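Local coordinates for PKS (Streptomyces albus, PDB 4OQJ), which probably catalyses decarboxylative carbon-carbon bond formation on carrier-protein-bound acyl chains as a ketosynthase of oxazolomycin biosynthesis, at residues Y123-G128 / L180-P185; A342-A347 / G411-G416. All coordinates share one frame; numbering follows the deposited sequence.

Overall arrangement
Both contacts lie within the thiolase-type ketosynthase fold, about 41 Å apart between centres and without touching, and together they illustrate how burial can be served by different chemistry. Contact 1 sits nearer the middle of the chain, where two loops leading into the neighbouring strands 132-138 and 186-190 meet beside the second subunit; polar groups, a water and an asparagine shared with that subunit carry much of it. Contact 2, about 33 Å from the chain centre, packs helix 336-348 against outermost strand 413-415 and the loop leading into it. All its touching residues are buried, yet no hydrogen bond crosses it. They share no helix or strand, though both adjoin the same large sheet.

Contact 1: Y123-G128 / L180-P185; sequences YDPQRG and LNLCGP
P125 and N181 join two loops of the thiolase-type ketosynthase fold, one following helix 105-121 and the other helix 171-180, each leading into a strand of the central sheet. N181, the first residue past its helix and in a positive-phi conformation, has CG anti to the backbone N (chi1 -164°), which brings that carbon within 3.8 Å of P125 O. Its ND2 donates to P125 O at 3.0 Å; the donor stands 32° out of the carbonyl plane, while the acceptor lies close to the amide plane. N181 OD1 accepts from the backbone N of S292, a potassium-site residue of the second subunit, tying the loops to the dimer interface. A water lies within hydrogen-bonding distance of both P125 O and N181 O.

The apolar contact is P125 CG against L182 CD2 at 3.9 Å, the side chains running side by side in the same direction; P125 CB also lies 3.3 Å from L180 O.

In the type I turn from D124 to R127, Q126 N donates to D124 OD1 from well above the carboxylate plane, an Asx turn. R127 forms a salt bridge with the same carboxylate, side-on, with NE 2.9 Å and NH2 3.2 Å from D124 OD2.

Contact 2: A342-A347 / G411-G416; sequences AALNQA and GPFYVG
L344 and F413 form the apolar half of a helix-on-sheet contact in the thiolase-type ketosynthase fold, where helix 336-348 packs against the start of 413-415, the outermost strand at this side of the sheet, and the loop leading into it. The closest approach is made by the base of the leucine: L344 CB lies 3.5 Å from F413 CE2 and 3.7 Å from F413 CZ, while CD1 reaches over one face of the ring. P412 CG covers the opposite face, 3.8 Å above the plane and over its centre, so the ring is sandwiched between leucine and proline. Beyond the two segments, F348 meets F413 edge-to-face, and V326 of strand 325-327 touches both L344 and F413, extending the apolar cluster onto the sheet.

Polar groups approach the same ring at its rim. N345 has CG anti to its own carbonyl carbon (chi1 -79°), and its side chain slides past F413 in the opposite direction, with amide and ring planes only 18° apart. N345 OD1 lies at the ring edge, near its plane, 3.4 Å from F413 CD2; L344 O is also at the edge, in plane. Such placement brings the oxygens toward the electropositive C-H rim of the aromatic ring.

The asparagine oxygen also packs against the backbone of G411, whose lack of a side chain lets N345 OD1 come within 3.3 Å of G411 CA. N345 ND2 donates to the backbone O of D407.

That bond probably helps set the amide's orientation, turning OD1 toward the ring edge; with no hydrogen bond across the two segments, they are left to dispersion and weak C-H···O-type electrostatics.

Contact 1: Y123-G128 / L180-P185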
ATOM      1  N   TYR A 123     -14.015 -18.912  -6.919  1.00 15.62           N
ATOM      2  CA  TYR A 123     -12.915 -18.817  -7.886  1.00 15.08           C
ATOM      3  C   TYR A 123     -11.675 -19.593  -7.445  1.00 13.79           C
ATOM      4  O   TYR A 123     -11.172 -19.412  -6.338  1.00 12.77           O
ATOM      5  CB  TYR A 123     -12.546 -17.349  -8.144  1.00 16.63           C
ATOM      6  CG  TYR A 123     -13.562 -16.657  -9.018  1.00 16.77           C
ATOM      7  CD1 TYR A 123     -14.683 -16.026  -8.461  1.00 15.18           C
ATOM      8  CD2 TYR A 123     -13.439 -16.678 -10.397  1.00 17.08           C
ATOM      9  CE1 TYR A 123     -15.632 -15.420  -9.265  1.00 16.53           C
ATOM     10  CE2 TYR A 123     -14.390 -16.091 -11.209  1.00 16.80           C
ATOM     11  CZ  TYR A 123     -15.476 -15.459 -10.640  1.00 17.88           C
ATOM     12  OH  TYR A 123     -16.404 -14.881 -11.464  1.00 17.68           O
ATOM     13  N   ASP A 124     -11.230 -20.489  -8.317  1.00 14.19           N
ATOM     14  CA  ASP A 124      -9.963 -21.201  -8.176  1.00 12.55           C
ATOM     15  C   ASP A 124      -8.905 -20.456  -8.997  1.00 12.92           C
ATOM     16  O   ASP A 124      -8.895 -20.537 -10.231  1.00 13.74           O
ATOM     17  CB  ASP A 124     -10.107 -22.655  -8.656  1.00 15.50           C
ATOM     18  CG  ASP A 124      -8.790 -23.412  -8.664  1.00 16.61           C
ATOM     19  OD1 ASP A 124      -7.788 -22.887  -8.108  1.00 17.27           O
ATOM     20  OD2 ASP A 124      -8.763 -24.542  -9.225  1.00 14.81           O
ATOM     21  N   PRO A 125      -8.015 -19.712  -8.330  1.00 15.61           N
ATOM     22  CA  PRO A 125      -7.064 -18.927  -9.129  1.00 17.45           C
ATOM     23  C   PRO A 125      -6.026 -19.760  -9.877  1.00 16.92           C
ATOM     24  O   PRO A 125      -5.276 -19.201 -10.686  1.00 16.21           O
ATOM     25  CB  PRO A 125      -6.366 -18.037  -8.089  1.00 18.72           C
ATOM     26  CG  PRO A 125      -7.135 -18.175  -6.829  1.00 19.73           C
ATOM     27  CD  PRO A 125      -7.839 -19.496  -6.885  1.00 19.12           C
ATOM     28  N   GLN A 126      -5.965 -21.069  -9.637  1.00 16.51           N
ATOM     29  CA  GLN A 126      -5.049 -21.902 -10.409  1.00 16.29           C
ATOM     30  C   GLN A 126      -5.563 -22.106 -11.829  1.00 16.13           C
ATOM     31  O   GLN A 126      -4.846 -22.614 -12.687  1.00 18.65           O
ATOM     32  CB  GLN A 126      -4.827 -23.261  -9.739  1.00 14.98           C
ATOM     33  CG  GLN A 126      -4.186 -23.161  -8.375  1.00 14.94           C
ATOM     34  CD  GLN A 126      -3.810 -24.522  -7.819  1.00 20.55           C
ATOM     35  OE1 GLN A 126      -4.469 -25.529  -8.095  1.00 18.94           O
ATOM     36  NE2 GLN A 126      -2.727 -24.563  -7.049  1.00 18.05           N
ATOM     37  N   ARG A 127      -6.807 -21.721 -12.081  1.00 15.63           N
ATOM     38  CA  ARG A 127      -7.387 -21.837 -13.422  1.00 15.98           C
ATOM     39  C   ARG A 127      -7.951 -20.483 -13.843  1.00 20.42           C
ATOM     40  O   ARG A 127      -8.132 -19.602 -13.005  1.00 19.70           O
ATOM     41  CB  ARG A 127      -8.474 -22.907 -13.446  1.00 15.90           C
ATOM     42  CG  ARG A 127      -7.965 -24.343 -13.254  1.00 19.83           C
ATOM     43  CD  ARG A 127      -9.151 -25.337 -13.194  1.00 22.00           C
ATOM     44  NE  ARG A 127      -9.777 -25.360 -11.866  1.00 20.13           N
ATOM     45  CZ  ARG A 127     -10.982 -25.865 -11.610  1.00 18.14           C
ATOM     46  NH1 ARG A 127     -11.720 -26.379 -12.585  1.00 17.27           N
ATOM     47  NH2 ARG A 127     -11.452 -25.854 -10.373  1.00 15.64           N
ATOM     48  N   GLY A 128      -8.219 -20.305 -15.132  1.00 25.49           N
ATOM     49  CA  GLY A 128      -8.876 -19.091 -15.590  1.00 30.77           C
ATOM     50  C   GLY A 128      -7.922 -17.959 -15.912  1.00 34.73           C
ATOM     51  O   GLY A 128      -6.703 -18.078 -15.723  1.00 33.91           O
ATOM     52  N   LEU A 180      -1.316 -19.215  -3.751  1.00 11.35           N
ATOM     53  CA  LEU A 180      -2.672 -19.254  -4.319  1.00 12.05           C
ATOM     54  C   LEU A 180      -2.732 -18.936  -5.825  1.00 14.08           C
ATOM     55  O   LEU A 180      -3.769 -19.117  -6.447  1.00 14.49           O
ATOM     56  CB  LEU A 180      -3.590 -18.284  -3.579  1.00 12.31           C
ATOM     57  CG  LEU A 180      -3.753 -18.502  -2.067  1.00 13.51           C
ATOM     58  CD1 LEU A 180      -4.919 -17.677  -1.541  1.00 13.92           C
ATOM     59  CD2 LEU A 180      -3.955 -19.970  -1.737  1.00 13.41           C
ATOM     60  N   ASN A 181      -1.618 -18.464  -6.388  1.00 10.56           N
ATOM     61  CA  ASN A 181      -1.498 -17.991  -7.789  1.00 12.00           C
ATOM     62  C   ASN A 181      -2.241 -16.682  -8.073  1.00 14.95           C
ATOM     63  O   ASN A 181      -3.099 -16.609  -8.953  1.00 16.13           O
ATOM     64  CB  ASN A 181      -1.972 -19.043  -8.798  1.00 15.27           C
ATOM     65  CG  ASN A 181      -1.486 -18.734 -10.219  1.00 18.73           C
ATOM     66  OD1 ASN A 181      -0.348 -18.307 -10.414  1.00 16.20           O
ATOM     67  ND2 ASN A 181      -2.348 -18.935 -11.211  1.00 15.87           N
ATOM     68  N   LEU A 182      -1.871 -15.633  -7.351  1.00 12.32           N
ATOM     69  CA  LEU A 182      -2.443 -14.307  -7.554  1.00 10.50           C
ATOM     70  C   LEU A 182      -1.388 -13.506  -8.302  1.00 15.15           C
ATOM     71  O   LEU A 182      -0.278 -13.334  -7.792  1.00 15.90           O
ATOM     72  CB  LEU A 182      -2.805 -13.659  -6.212  1.00 11.22           C
ATOM     73  CG  LEU A 182      -3.559 -14.542  -5.225  1.00 12.82           C
ATOM     74  CD1 LEU A 182      -3.942 -13.766  -3.990  1.00 13.40           C
ATOM     75  CD2 LEU A 182      -4.800 -15.164  -5.880  1.00 10.59           C
ATOM     76  N   CYS A 183      -1.712 -13.052  -9.514  1.00 12.74           N
ATOM     77  CA  CYS A 183      -0.746 -12.391 -10.388  1.00 10.66           C
ATOM     78  C   CYS A 183      -0.951 -10.883 -10.498  1.00 11.73           C
ATOM     79  O   CYS A 183      -0.224 -10.203 -11.231  1.00 10.09           O
ATOM     80  CB  CYS A 183      -0.805 -13.013 -11.778  1.00 14.39           C
ATOM     81  SG  CYS A 183      -0.421 -14.767 -11.734  1.00 21.53           S
ATOM     82  N   GLY A 184      -1.948 -10.361  -9.794  1.00 11.17           N
ATOM     83  CA  GLY A 184      -2.133  -8.921  -9.715  1.00 12.69           C
ATOM     84  C   GLY A 184      -1.134  -8.334  -8.727  1.00 12.54           C
ATOM     85  O   GLY A 184      -0.301  -9.058  -8.175  1.00  9.79           O
ATOM     86  N   PRO A 185      -1.195  -7.018  -8.496  1.00 12.46           N
ATOM     87  CA  PRO A 185      -0.328  -6.424  -7.476  1.00 12.18           C
ATOM     88  C   PRO A 185      -0.525  -7.106  -6.140  1.00 10.21           C
ATOM     89  O   PRO A 185      -1.664  -7.277  -5.707  1.00  9.33           O
ATOM     90  CB  PRO A 185      -0.799  -4.974  -7.391  1.00 13.64           C
ATOM     91  CG  PRO A 185      -1.626  -4.757  -8.564  1.00 18.36           C
ATOM     92  CD  PRO A 185      -2.203  -6.069  -8.970  1.00 14.13           C
TER
HETATM   93  O   HOH W   1      -5.275 -16.393 -11.222  1.00 33.39           O

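Contact 2: A342-A347 / G411-G416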
ATOM      1  N   ALA A 342     -18.744  13.282  17.792  1.00 20.99           N
ATOM      2  CA  ALA A 342     -18.633  14.682  17.387  1.00 24.63           C
ATOM      3  C   ALA A 342     -18.189  14.778  15.929  1.00 21.16           C
ATOM      4  O   ALA A 342     -18.668  15.623  15.178  1.00 19.83           O
ATOM      5  CB  ALA A 342     -17.658  15.430  18.286  1.00 27.56           C
ATOM      6  N   ALA A 343     -17.283  13.897  15.526  1.00 17.52           N
ATOM      7  CA  ALA A 343     -16.771  13.899  14.163  1.00 17.12           C
ATOM      8  C   ALA A 343     -17.842  13.446  13.172  1.00 17.72           C
ATOM      9  O   ALA A 343     -17.995  14.035  12.110  1.00 17.95           O
ATOM     10  CB  ALA A 343     -15.540  13.002  14.061  1.00 16.04           C
ATOM     11  N   LEU A 344     -18.570  12.387  13.523  1.00 17.95           N
ATOM     12  CA  LEU A 344     -19.684  11.908  12.711  1.00 17.53           C
ATOM     13  C   LEU A 344     -20.798  12.954  12.590  1.00 19.44           C
ATOM     14  O   LEU A 344     -21.344  13.164  11.502  1.00 18.11           O
ATOM     15  CB  LEU A 344     -20.257  10.630  13.306  1.00 17.08           C
ATOM     16  CG  LEU A 344     -19.420   9.363  13.117  1.00 16.81           C
ATOM     17  CD1 LEU A 344     -19.955   8.286  14.041  1.00 16.00           C
ATOM     18  CD2 LEU A 344     -19.455   8.906  11.640  1.00 14.94           C
ATOM     19  N   ASN A 345     -21.133  13.595  13.703  1.00 19.54           N
ATOM     20  CA  ASN A 345     -22.114  14.690  13.686  1.00 21.47           C
ATOM     21  C   ASN A 345     -21.673  15.768  12.690  1.00 22.86           C
ATOM     22  O   ASN A 345     -22.455  16.220  11.859  1.00 23.60           O
ATOM     23  CB  ASN A 345     -22.286  15.320  15.075  1.00 20.97           C
ATOM     24  CG  ASN A 345     -23.178  14.502  16.006  1.00 22.24           C
ATOM     25  OD1 ASN A 345     -23.876  13.582  15.585  1.00 23.02           O
ATOM     26  ND2 ASN A 345     -23.151  14.845  17.292  1.00 21.96           N
ATOM     27  N   GLN A 346     -20.410  16.166  12.777  1.00 23.81           N
ATOM     28  CA  GLN A 346     -19.898  17.238  11.926  1.00 25.99           C
ATOM     29  C   GLN A 346     -19.985  16.814  10.460  1.00 23.82           C
ATOM     30  O   GLN A 346     -20.462  17.575   9.617  1.00 24.18           O
ATOM     31  CB  GLN A 346     -18.453  17.607  12.298  1.00 27.72           C
ATOM     32  CG  GLN A 346     -17.835  18.636  11.362  1.00 28.75           C
ATOM     33  CD  GLN A 346     -16.399  18.999  11.724  1.00 31.43           C
ATOM     34  OE1 GLN A 346     -16.085  19.256  12.884  1.00 32.16           O
ATOM     35  NE2 GLN A 346     -15.522  19.014  10.726  1.00 35.59           N
ATOM     36  N   ALA A 347     -19.539  15.598  10.147  1.00 18.38           N
ATOM     37  CA  ALA A 347     -19.604  15.121   8.773  1.00 18.98           C
ATOM     38  C   ALA A 347     -21.053  15.019   8.286  1.00 19.80           C
ATOM     39  O   ALA A 347     -21.365  15.438   7.170  1.00 22.73           O
ATOM     40  CB  ALA A 347     -18.904  13.768   8.640  1.00 19.81           C
ATOM     41  N   GLY A 411     -27.020  15.260  16.590  1.00 34.22           N
ATOM     42  CA  GLY A 411     -26.994  14.524  15.339  1.00 31.54           C
ATOM     43  C   GLY A 411     -28.018  13.408  15.287  1.00 29.40           C
ATOM     44  O   GLY A 411     -28.884  13.305  16.159  1.00 27.43           O
ATOM     45  N   PRO A 412     -27.911  12.551  14.265  1.00 26.05           N
ATOM     46  CA  PRO A 412     -28.900  11.497  14.008  1.00 26.16           C
ATOM     47  C   PRO A 412     -28.658  10.178  14.749  1.00 26.97           C
ATOM     48  O   PRO A 412     -29.464   9.252  14.618  1.00 25.70           O
ATOM     49  CB  PRO A 412     -28.762  11.279  12.503  1.00 24.68           C
ATOM     50  CG  PRO A 412     -27.276  11.482  12.263  1.00 23.39           C
ATOM     51  CD  PRO A 412     -26.852  12.570  13.238  1.00 23.47           C
ATOM     52  N   PHE A 413     -27.574  10.077  15.508  1.00 24.70           N
ATOM     53  CA  PHE A 413     -27.133   8.770  15.991  1.00 23.06           C
ATOM     54  C   PHE A 413     -27.785   8.321  17.288  1.00 24.24           C
ATOM     55  O   PHE A 413     -28.154   9.123  18.139  1.00 24.56           O
ATOM     56  CB  PHE A 413     -25.612   8.771  16.140  1.00 21.16           C
ATOM     57  CG  PHE A 413     -24.924   9.090  14.864  1.00 21.47           C
ATOM     58  CD1 PHE A 413     -24.960   8.183  13.813  1.00 20.36           C
ATOM     59  CD2 PHE A 413     -24.309  10.315  14.674  1.00 20.23           C
ATOM     60  CE1 PHE A 413     -24.369   8.468  12.614  1.00 20.61           C
ATOM     61  CE2 PHE A 413     -23.716  10.613  13.463  1.00 19.40           C
ATOM     62  CZ  PHE A 413     -23.745   9.688  12.430  1.00 19.35           C
ATOM     63  N   TYR A 414     -27.920   7.009  17.396  1.00 23.30           N
ATOM     64  CA  TYR A 414     -28.357   6.347  18.605  1.00 24.88           C
ATOM     65  C   TYR A 414     -27.712   4.960  18.584  1.00 23.10           C
ATOM     66  O   TYR A 414     -27.454   4.400  17.507  1.00 22.22           O
ATOM     67  CB  TYR A 414     -29.893   6.251  18.672  1.00 28.45           C
ATOM     68  CG  TYR A 414     -30.451   5.147  17.796  1.00 27.40           C
ATOM     69  CD1 TYR A 414     -30.673   5.345  16.435  1.00 25.80           C
ATOM     70  CD2 TYR A 414     -30.737   3.893  18.330  1.00 28.98           C
ATOM     71  CE1 TYR A 414     -31.173   4.317  15.631  1.00 26.36           C
ATOM     72  CE2 TYR A 414     -31.233   2.871  17.543  1.00 27.87           C
ATOM     73  CZ  TYR A 414     -31.446   3.081  16.200  1.00 28.91           C
ATOM     74  OH  TYR A 414     -31.941   2.045  15.446  1.00 30.55           O
ATOM     75  N   VAL A 415     -27.449   4.405  19.758  1.00 23.56           N
ATOM     76  CA  VAL A 415     -26.828   3.091  19.845  1.00 23.78           C
ATOM     77  C   VAL A 415     -27.897   1.998  19.789  1.00 25.80           C
ATOM     78  O   VAL A 415     -28.704   1.867  20.702  1.00 24.07           O
ATOM     79  CB  VAL A 415     -26.003   2.958  21.134  1.00 23.44           C
ATOM     80  CG1 VAL A 415     -25.350   1.580  21.216  1.00 24.42           C
ATOM     81  CG2 VAL A 415     -24.942   4.063  21.200  1.00 23.27           C
ATOM     82  N   GLY A 416     -27.913   1.226  18.707  1.00 26.61           N
ATOM     83  CA  GLY A 416     -28.865   0.134  18.572  1.00 28.94           C
ATOM     84  C   GLY A 416     -28.481  -1.043  19.453  1.00 25.10           C
ATOM     85  O   GLY A 416     -27.319  -1.473  19.450  1.00 21.76           O
TER